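Local coordinates for putative uncharacterized protein (Ustilago maydis, PDB 4GNX), which probably serves as the smallest, OB-fold subunit of the trimeric single-stranded-DNA-binding complex replication protein A, at residues Tyr16-Val27 and Ser58-Asp69; Gly43-Pro51 and Ser72-Arg80. All blocks are in the same frame, centred on the assembly; numbering follows the deposited sequence.

Overall arrangement
Both contacts belong to one curled sheet, the small barrel expected of an OB fold, and their centres lie only about 5 Å apart. Along the chain the segments alternate: Tyr16-Val27, then Gly43-Pro51, then Ser58-Asp69, then Ser72-Arg80. Contact 1 is the antiparallel pairing of strands 20-31 and 60-68, close to the chain's centre in space; contact 2 brings strand 44-48 alongside strand 73-81, in parallel sense, and so helps curl the sheet round on itself. Strands 60-68 and 73-81 are neighbours, so the two contacts share a wall and an apolar interior, in which Phe74 meets Val21 and Ile79 meets Val61.

Contact 1 of 2, residues Tyr16-Val27 and Ser58-Asp69; sequences YVGQTVRIVGKV and STFVEVTGKVSD
Strands 20-27 and 60-68 form an antiparallel ladder in the wall of the OB-fold barrel, with seven bridged pairs from Thr20-Lys66 to Lys26-Phe60. Backbone bonds run in both directions at Val21-Gly65, Ile23-Val63 and Gly25-Val61. At one end Val27 N reaches Thr59 O at 2.7 Å; at the other, the type II turn Tyr16-Gln19 is pinned by Gly18 N to Val67 O (3.1 Å).

On the face carrying Arg22, Val24, Glu62 and Thr64, the arginine takes the hydroxyl oxygen Thr64 OG1 side-on: NE and NH2 of Arg22 each lie 3.0 Å from it, and it sits at the guanidinium edge, close to the plane. The Arg22 chain leaves with CG anti to the backbone N (chi1 -173°) and bends at chi3 (-78°), which turns the NE/NH2 edge toward Thr64. Glu62 OE1 is 3.6 Å from Arg22 NE but well out of the guanidinium plane, so this salt bridge acts through charge alone. Both groups have partners in another chain: Glu60 there pairs with Arg22 NH1, and Tyr90 and Tyr117 there bond to the Glu62 carboxylate.

Further along, Lys26 lays its CG over one face of the Phe60 ring, 3.8 Å from the centroid. On the reverse side, Val21 CG1 meets Val67 CG2 at 3.8 Å.

The ladder thus has an apolar inner side and a polar outer patch, where Arg22 and Glu62, probably both charged, tie this strand pair to the neighbouring subunit.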
loop_
_atom_site.group_PDB
_atom_site.type_symbol
_atom_site.label_atom_id
_atom_site.label_comp_id
_atom_site.label_asym_id
_atom_site.label_seq_id
_atom_site.Cartn_x
_atom_site.Cartn_y
_atom_site.Cartn_z
ATOM N N TYR A 16 13.809 -29.606 -3.530
ATOM C CA TYR A 16 12.692 -30.274 -4.184
ATOM C C TYR A 16 13.105 -31.321 -5.229
ATOM O O TYR A 16 12.427 -31.515 -6.225
ATOM C CB TYR A 16 11.707 -29.255 -4.774
ATOM C CG TYR A 16 11.109 -28.289 -3.761
ATOM C CD1 TYR A 16 11.710 -27.062 -3.505
ATOM C CD2 TYR A 16 9.938 -28.602 -3.074
ATOM C CE1 TYR A 16 11.175 -26.187 -2.580
ATOM C CE2 TYR A 16 9.394 -27.738 -2.154
ATOM C CZ TYR A 16 10.014 -26.532 -1.917
ATOM O OH TYR A 16 9.467 -25.652 -1.006
ATOM N N VAL A 17 14.200 -32.022 -5.014
ATOM C CA VAL A 17 14.527 -33.046 -5.983
ATOM C C VAL A 17 13.384 -34.071 -6.077
ATOM O O VAL A 17 12.881 -34.567 -5.060
ATOM C CB VAL A 17 15.893 -33.692 -5.702
ATOM C CG1 VAL A 17 16.131 -34.834 -6.656
ATOM C CG2 VAL A 17 16.992 -32.653 -5.847
ATOM N N GLY A 18 12.948 -34.332 -7.306
ATOM C CA GLY A 18 11.846 -35.249 -7.575
ATOM C C GLY A 18 10.451 -34.676 -7.373
ATOM O O GLY A 18 9.463 -35.400 -7.440
ATOM N N GLN A 19 10.355 -33.381 -7.133
ATOM C CA GLN A 19 9.063 -32.771 -6.860
ATOM C C GLN A 19 8.700 -31.745 -7.910
ATOM O O GLN A 19 9.561 -31.205 -8.610
ATOM C CB GLN A 19 9.055 -32.102 -5.496
ATOM C CG GLN A 19 9.490 -32.980 -4.350
ATOM C CD GLN A 19 8.310 -33.616 -3.683
ATOM O OE1 GLN A 19 7.845 -34.692 -4.095
ATOM N NE2 GLN A 19 7.815 -32.965 -2.633
ATOM N N THR A 20 7.408 -31.483 -8.010
ATOM C CA THR A 20 6.900 -30.580 -9.008
ATOM C C THR A 20 6.944 -29.190 -8.456
ATOM O O THR A 20 6.341 -28.924 -7.423
ATOM C CB THR A 20 5.461 -30.931 -9.355
ATOM O OG1 THR A 20 5.460 -32.191 -10.030
ATOM C CG2 THR A 20 4.881 -29.886 -10.265
ATOM N N VAL A 21 7.665 -28.307 -9.126
ATOM C CA VAL A 21 7.697 -26.928 -8.687
ATOM C C VAL A 21 7.128 -25.964 -9.729
ATOM O O VAL A 21 6.704 -26.364 -10.832
ATOM C CB VAL A 21 9.119 -26.490 -8.329
ATOM C CG1 VAL A 21 9.689 -27.353 -7.208
ATOM C CG2 VAL A 21 9.997 -26.503 -9.568
ATOM N N ARG A 22 7.137 -24.688 -9.373
ATOM C CA ARG A 22 6.710 -23.641 -10.269
ATOM C C ARG A 22 7.779 -22.577 -10.226
ATOM O O ARG A 22 8.234 -22.213 -9.151
ATOM C CB ARG A 22 5.392 -23.090 -9.780
ATOM C CG ARG A 22 4.745 -22.108 -10.727
ATOM C CD ARG A 22 3.233 -22.078 -10.498
ATOM N NE ARG A 22 2.588 -23.240 -11.107
ATOM C CZ ARG A 22 1.333 -23.600 -10.883
ATOM N NH1 ARG A 22 0.587 -22.884 -10.065
ATOM N NH2 ARG A 22 0.825 -24.680 -11.471
ATOM N N ILE A 23 8.206 -22.091 -11.384
ATOM C CA ILE A 23 9.309 -21.118 -11.435
ATOM C C ILE A 23 9.133 -20.114 -12.580
ATOM O O ILE A 23 8.686 -20.488 -13.681
ATOM C CB ILE A 23 10.697 -21.812 -11.456
ATOM C CG1 ILE A 23 11.809 -20.800 -11.645
ATOM C CG2 ILE A 23 10.816 -22.784 -12.603
ATOM C CD1 ILE A 23 13.118 -21.198 -10.994
ATOM N N VAL A 24 9.471 -18.851 -12.304
ATOM C CA VAL A 24 9.325 -17.761 -13.265
ATOM C C VAL A 24 10.676 -17.195 -13.661
ATOM O O VAL A 24 11.552 -16.998 -12.827
ATOM C CB VAL A 24 8.491 -16.591 -12.697
ATOM C CG1 VAL A 24 8.277 -15.524 -13.764
ATOM C CG2 VAL A 24 7.133 -17.068 -12.197
ATOM N N GLY A 25 10.847 -16.898 -14.933
ATOM C CA GLY A 25 12.101 -16.325 -15.360
ATOM C C GLY A 25 12.049 -15.707 -16.723
ATOM O O GLY A 25 11.102 -15.934 -17.476
ATOM N N LYS A 26 13.070 -14.909 -17.005
ATOM C CA LYS A 26 13.267 -14.248 -18.287
ATOM C C LYS A 26 14.003 -15.214 -19.204
ATOM O O LYS A 26 14.995 -15.821 -18.813
ATOM C CB LYS A 26 14.111 -12.985 -18.096
ATOM C CG LYS A 26 13.848 -11.840 -19.064
ATOM C CD LYS A 26 14.646 -11.958 -20.343
ATOM C CE LYS A 26 14.746 -10.617 -21.041
ATOM N NZ LYS A 26 15.409 -10.761 -22.377
ATOM N N VAL A 27 13.497 -15.367 -20.421
ATOM C CA VAL A 27 14.088 -16.277 -21.398
ATOM C C VAL A 27 15.396 -15.703 -21.911
ATOM O O VAL A 27 15.435 -14.599 -22.459
ATOM C CB VAL A 27 13.134 -16.559 -22.577
ATOM C CG1 VAL A 27 13.802 -17.456 -23.604
ATOM C CG2 VAL A 27 11.857 -17.209 -22.071
ATOM N N SER A 58 8.753 -15.323 -26.650
ATOM C CA SER A 58 8.200 -14.781 -25.396
ATOM C C SER A 58 9.263 -14.437 -24.346
ATOM O O SER A 58 10.291 -15.098 -24.253
ATOM C CB SER A 58 7.189 -15.755 -24.803
ATOM O OG SER A 58 7.833 -16.746 -24.042
ATOM N N THR A 59 9.003 -13.418 -23.536
ATOM C CA THR A 59 10.070 -12.830 -22.745
ATOM C C THR A 59 10.162 -13.476 -21.361
ATOM O O THR A 59 11.200 -14.026 -20.990
ATOM C CB THR A 59 9.937 -11.293 -22.650
ATOM O OG1 THR A 59 9.233 -10.784 -23.794
ATOM C CG2 THR A 59 11.304 -10.640 -22.575
ATOM N N PHE A 60 9.077 -13.411 -20.602
ATOM C CA PHE A 60 9.053 -14.084 -19.319
ATOM C C PHE A 60 8.103 -15.228 -19.376
ATOM O O PHE A 60 7.076 -15.163 -20.031
ATOM C CB PHE A 60 8.634 -13.162 -18.203
ATOM C CG PHE A 60 9.550 -12.001 -18.002
ATOM C CD1 PHE A 60 9.476 -10.878 -18.831
ATOM C CD2 PHE A 60 10.473 -12.008 -16.969
ATOM C CE1 PHE A 60 10.306 -9.791 -18.637
ATOM C CE2 PHE A 60 11.300 -10.918 -16.762
ATOM C CZ PHE A 60 11.220 -9.811 -17.602
ATOM N N VAL A 61 8.445 -16.275 -18.649
ATOM C CA VAL A 61 7.686 -17.496 -18.720
ATOM C C VAL A 61 7.473 -18.093 -17.326
ATOM O O VAL A 61 8.298 -17.878 -16.432
ATOM C CB VAL A 61 8.427 -18.460 -19.647
ATOM C CG1 VAL A 61 9.693 -18.967 -18.974
ATOM C CG2 VAL A 61 7.522 -19.592 -20.062
ATOM N N GLU A 62 6.357 -18.794 -17.119
ATOM C CA GLU A 62 6.150 -19.541 -15.856
ATOM C C GLU A 62 6.077 -21.020 -16.142
ATOM O O GLU A 62 5.176 -21.477 -16.847
ATOM C CB GLU A 62 4.890 -19.104 -15.085
ATOM C CG GLU A 62 4.767 -19.765 -13.714
ATOM C CD GLU A 62 3.395 -19.583 -13.060
ATOM O OE1 GLU A 62 2.481 -20.413 -13.310
ATOM O OE2 GLU A 62 3.209 -18.619 -12.268
ATOM N N VAL A 63 7.023 -21.770 -15.588
ATOM C CA VAL A 63 7.060 -23.218 -15.844
ATOM C C VAL A 63 6.585 -23.996 -14.652
ATOM O O VAL A 63 7.039 -23.736 -13.534
ATOM C CB VAL A 63 8.476 -23.721 -16.134
ATOM C CG1 VAL A 63 8.454 -25.233 -16.270
ATOM C CG2 VAL A 63 9.029 -23.030 -17.364
ATOM N N THR A 64 5.676 -24.933 -14.881
ATOM C CA THR A 64 5.414 -25.940 -13.877
ATOM C C THR A 64 6.211 -27.146 -14.325
ATOM O O THR A 64 6.042 -27.638 -15.448
ATOM C CB THR A 64 3.913 -26.272 -13.698
ATOM O OG1 THR A 64 3.184 -25.092 -13.334
ATOM C CG2 THR A 64 3.721 -27.257 -12.588
ATOM N N GLY A 65 7.106 -27.605 -13.463
ATOM C CA GLY A 65 7.974 -28.705 -13.843
ATOM C C GLY A 65 8.473 -29.507 -12.679
ATOM O O GLY A 65 8.306 -29.118 -11.524
ATOM N N LYS A 66 9.095 -30.627 -12.990
ATOM C CA LYS A 66 9.591 -31.531 -11.982
ATOM C C LYS A 66 11.108 -31.405 -11.942
ATOM O O LYS A 66 11.772 -31.490 -12.987
ATOM C CB LYS A 66 9.123 -32.938 -12.325
ATOM C CG LYS A 66 10.059 -34.084 -12.004
ATOM C CD LYS A 66 9.451 -35.021 -10.983
ATOM C CE LYS A 66 10.076 -36.398 -11.101
ATOM N NZ LYS A 66 9.242 -37.274 -11.958
ATOM N N VAL A 67 11.650 -31.177 -10.741
ATOM C CA VAL A 67 13.093 -31.011 -10.557
ATOM C C VAL A 67 13.856 -32.335 -10.764
ATOM O O VAL A 67 13.520 -33.341 -10.137
ATOM C CB VAL A 67 13.414 -30.450 -9.158
ATOM C CG1 VAL A 67 14.867 -30.040 -9.058
ATOM C CG2 VAL A 67 12.549 -29.253 -8.850
ATOM N N SER A 68 14.880 -32.329 -11.625
ATOM C CA SER A 68 15.635 -33.549 -11.949
ATOM C C SER A 68 16.844 -33.753 -11.065
ATOM O O SER A 68 17.583 -32.799 -10.807
ATOM C CB SER A 68 16.113 -33.521 -13.395
ATOM O OG SER A 68 15.022 -33.419 -14.279
ATOM N N ASP A 69 17.060 -35.004 -10.645
ATOM C CA ASP A 69 18.227 -35.398 -9.821
ATOM C C ASP A 69 19.592 -35.463 -10.550
ATOM O O ASP A 69 20.095 -36.543 -10.917
ATOM C CB ASP A 69 17.966 -36.679 -9.002
ATOM C CG ASP A 69 17.019 -37.646 -9.689
ATOM O OD1 ASP A 69 17.219 -38.874 -9.552
ATOM O OD2 ASP A 69 16.068 -37.185 -10.353
#

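Contact 2 of 2, residues Gly43-Pro51 and Ser72-Arg80; sequences GNVEIAMTP and SSFQANQIR
The Phe74 ring has Ile47 over one face: CD1 of the isoleucine stands 4.1 Å above the plane, displaced toward the rim, and Ile47 and Phe74 run side by side in the same direction. Val45 comes at the ring obliquely, its CG1 3.9 Å from Phe74 CD1. That methyl lies anti to the backbone N of Val45 (chi1 177°), on the side where Phe74 stands. Val21 and Ile23 of strand 20-31 and Leu13 of a loop also pack on this phenylalanine, so the ring is buried in the barrel interior.

Strands 44-48 and 73-76 run in parallel sense, their axes 33° apart. Phe74 O accepts from Ala48 N at 2.7 Å, and Ala48 O accepts from Ala76 N at 2.9 Å, so Ala48 is gripped through both its N-H and its carbonyl. Toward the start of the strands the link fades to a weak bond from Glu46 N to Ser72 O. The pairing is therefore short, centred on Ala48 and Gln75.

Past this point the chain turns a corner at Asn77, where Asn77 and Gln78 both face Thr64 in a classic beta bulge. Met49 spans the corner: its chain bends at chi2 and chi3 and brings SD to 4.0 Å from Ala76 CB and 3.6 Å from Ile79 CD1, touching residues on both sides of the bend. Ile79 also packs on Val61, and its carbonyl receives a hydrogen bond from Asn88 of another chain.

In chemical terms, a few backbone bonds join the strands, while Val45 and Ile47 add to the apolar packing round the buried Phe74 and Met49 joins Ala76 and Ile79 across the corner.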
loop_
_atom_site.group_PDB
_atom_site.type_symbol
_atom_site.label_atom_id
_atom_site.label_comp_id
_atom_site.label_asym_id
_atom_site.label_seq_id
_atom_site.Cartn_x
_atom_site.Cartn_y
_atom_site.Cartn_z
ATOM N N GLY A 43 19.869 -16.401 -10.616
ATOM C CA GLY A 43 20.479 -17.635 -11.092
ATOM C C GLY A 43 19.792 -18.234 -12.300
ATOM O O GLY A 43 18.609 -18.060 -12.491
ATOM N N ASN A 44 20.555 -18.949 -13.115
ATOM C CA ASN A 44 20.044 -19.518 -14.354
ATOM C C ASN A 44 19.659 -20.969 -14.147
ATOM O O ASN A 44 20.148 -21.598 -13.212
ATOM C CB ASN A 44 21.066 -19.350 -15.478
ATOM C CG ASN A 44 21.157 -17.910 -15.994
ATOM O OD1 ASN A 44 22.031 -17.591 -16.780
ATOM N ND2 ASN A 44 20.248 -17.045 -15.558
ATOM N N VAL A 45 18.752 -21.477 -14.986
ATOM C CA VAL A 45 18.128 -22.797 -14.806
ATOM C C VAL A 45 17.882 -23.420 -16.178
ATOM O O VAL A 45 17.350 -22.755 -17.080
ATOM C CB VAL A 45 16.769 -22.712 -14.060
ATOM C CG1 VAL A 45 16.109 -24.077 -13.963
ATOM C CG2 VAL A 45 16.948 -22.178 -12.660
ATOM N N GLU A 46 18.250 -24.697 -16.322
ATOM C CA GLU A 46 18.103 -25.415 -17.586
ATOM C C GLU A 46 16.760 -26.141 -17.571
ATOM O O GLU A 46 16.511 -26.954 -16.683
ATOM C CB GLU A 46 19.239 -26.416 -17.719
ATOM C CG GLU A 46 20.107 -26.270 -18.958
ATOM C CD GLU A 46 21.346 -27.168 -18.911
ATOM O OE1 GLU A 46 21.256 -28.303 -18.390
ATOM O OE2 GLU A 46 22.421 -26.747 -19.399
ATOM N N ILE A 47 15.881 -25.840 -18.527
ATOM C CA ILE A 47 14.565 -26.499 -18.578
ATOM C C ILE A 47 14.399 -27.352 -19.840
ATOM O O ILE A 47 14.648 -26.892 -20.950
ATOM C CB ILE A 47 13.401 -25.486 -18.520
ATOM C CG1 ILE A 47 13.722 -24.320 -17.572
ATOM C CG2 ILE A 47 12.097 -26.194 -18.155
ATOM C CD1 ILE A 47 12.789 -24.192 -16.386
ATOM N N ALA A 48 13.990 -28.601 -19.656
ATOM C CA ALA A 48 13.748 -29.507 -20.763
ATOM C C ALA A 48 12.300 -29.336 -21.154
ATOM O O ALA A 48 11.388 -29.583 -20.358
ATOM C CB ALA A 48 14.050 -30.948 -20.378
ATOM N N MET A 49 12.100 -28.902 -22.388
ATOM C CA MET A 49 10.810 -28.471 -22.872
ATOM C C MET A 49 10.046 -29.574 -23.617
ATOM O O MET A 49 10.643 -30.409 -24.309
ATOM C CB MET A 49 11.031 -27.253 -23.772
ATOM C CG MET A 49 9.957 -26.175 -23.700
ATOM S SD MET A 49 9.567 -25.537 -22.054
ATOM C CE MET A 49 11.228 -25.280 -21.425
ATOM N N THR A 50 8.723 -29.565 -23.447
ATOM C CA THR A 50 7.782 -30.363 -24.237
ATOM C C THR A 50 7.940 -30.068 -25.740
ATOM O O THR A 50 8.227 -28.933 -26.126
ATOM C CB THR A 50 6.327 -30.086 -23.762
ATOM O OG1 THR A 50 6.110 -30.748 -22.521
ATOM C CG2 THR A 50 5.276 -30.599 -24.722
ATOM N N PRO A 51 7.776 -31.095 -26.589
ATOM C CA PRO A 51 7.774 -30.937 -28.044
ATOM C C PRO A 51 6.993 -29.720 -28.561
ATOM O O PRO A 51 7.516 -28.941 -29.361
ATOM C CB PRO A 51 7.128 -32.234 -28.526
ATOM C CG PRO A 51 7.516 -33.232 -27.491
ATOM C CD PRO A 51 7.805 -32.515 -26.207
ATOM N N SER A 72 20.277 -28.684 -11.104
ATOM C CA SER A 72 19.238 -27.691 -11.386
ATOM C C SER A 72 18.723 -27.781 -12.842
ATOM O O SER A 72 18.788 -26.809 -13.619
ATOM C CB SER A 72 19.750 -26.284 -11.045
ATOM O OG SER A 72 20.798 -25.894 -11.904
ATOM N N SER A 73 18.238 -28.973 -13.192
ATOM C CA SER A 73 17.665 -29.269 -14.505
ATOM C C SER A 73 16.200 -29.526 -14.220
ATOM O O SER A 73 15.774 -29.441 -13.066
ATOM C CB SER A 73 18.344 -30.496 -15.152
ATOM O OG SER A 73 18.359 -30.454 -16.583
ATOM N N PHE A 74 15.425 -29.865 -15.247
ATOM C CA PHE A 74 13.994 -29.662 -15.148
ATOM C C PHE A 74 13.102 -30.215 -16.240
ATOM O O PHE A 74 13.235 -29.798 -17.382
ATOM C CB PHE A 74 13.832 -28.200 -15.256
ATOM C CG PHE A 74 13.071 -27.644 -14.171
ATOM C CD1 PHE A 74 13.725 -26.997 -13.143
ATOM C CD2 PHE A 74 11.701 -27.779 -14.160
ATOM C CE1 PHE A 74 13.017 -26.456 -12.107
ATOM C CE2 PHE A 74 10.975 -27.248 -13.124
ATOM C CZ PHE A 74 11.636 -26.577 -12.097
ATOM N N GLN A 75 12.153 -31.084 -15.896
ATOM C CA GLN A 75 11.264 -31.640 -16.915
ATOM C C GLN A 75 9.972 -30.829 -16.912
ATOM O O GLN A 75 9.152 -31.006 -16.023
ATOM C CB GLN A 75 11.028 -33.166 -16.721
ATOM C CG GLN A 75 10.244 -33.887 -17.835
ATOM C CD GLN A 75 10.607 -35.379 -18.049
ATOM O OE1 GLN A 75 11.172 -36.048 -17.167
ATOM N NE2 GLN A 75 10.270 -35.909 -19.242
ATOM N N ALA A 76 9.809 -29.941 -17.900
ATOM C CA ALA A 76 8.600 -29.120 -18.010
ATOM C C ALA A 76 7.351 -29.967 -18.177
ATOM O O ALA A 76 7.309 -30.835 -19.033
ATOM C CB ALA A 76 8.715 -28.111 -19.158
ATOM N N ASN A 77 6.344 -29.703 -17.344
ATOM C CA ASN A 77 5.017 -30.286 -17.499
ATOM C C ASN A 77 4.171 -29.292 -18.302
ATOM O O ASN A 77 3.712 -29.600 -19.402
ATOM C CB ASN A 77 4.387 -30.643 -16.132
ATOM C CG ASN A 77 5.058 -31.863 -15.439
ATOM O OD1 ASN A 77 5.567 -32.790 -16.093
ATOM N ND2 ASN A 77 5.027 -31.878 -14.104
ATOM N N GLN A 78 4.011 -28.079 -17.766
ATOM C CA GLN A 78 3.230 -27.018 -18.415
ATOM C C GLN A 78 3.981 -25.714 -18.462
ATOM O O GLN A 78 4.964 -25.533 -17.771
ATOM C CB GLN A 78 1.875 -26.800 -17.740
ATOM C CG GLN A 78 0.760 -27.679 -18.296
ATOM C CD GLN A 78 0.318 -27.339 -19.738
ATOM O OE1 GLN A 78 -0.876 -27.454 -20.080
ATOM N NE2 GLN A 78 1.277 -26.944 -20.598
ATOM N N ILE A 79 3.529 -24.797 -19.297
ATOM C CA ILE A 79 4.237 -23.533 -19.449
ATOM C C ILE A 79 3.262 -22.364 -19.734
ATOM O O ILE A 79 2.355 -22.487 -20.566
ATOM C CB ILE A 79 5.353 -23.621 -20.536
ATOM C CG1 ILE A 79 6.382 -24.752 -20.262
ATOM C CG2 ILE A 79 6.068 -22.290 -20.653
ATOM C CD1 ILE A 79 6.174 -26.069 -21.019
ATOM N N ARG A 80 3.488 -21.242 -19.042
ATOM C CA ARG A 80 2.677 -20.024 -19.121
ATOM C C ARG A 80 3.438 -18.782 -19.659
ATOM O O ARG A 80 4.499 -18.447 -19.157
ATOM C CB ARG A 80 2.165 -19.711 -17.718
ATOM C CG ARG A 80 0.669 -19.488 -17.610
ATOM C CD ARG A 80 0.108 -18.547 -18.688
ATOM N NE ARG A 80 0.185 -19.104 -20.057
ATOM C CZ ARG A 80 -0.616 -18.799 -21.084
ATOM N NH1 ARG A 80 -1.624 -17.934 -20.960
ATOM N NH2 ARG A 80 -0.406 -19.392 -22.253
#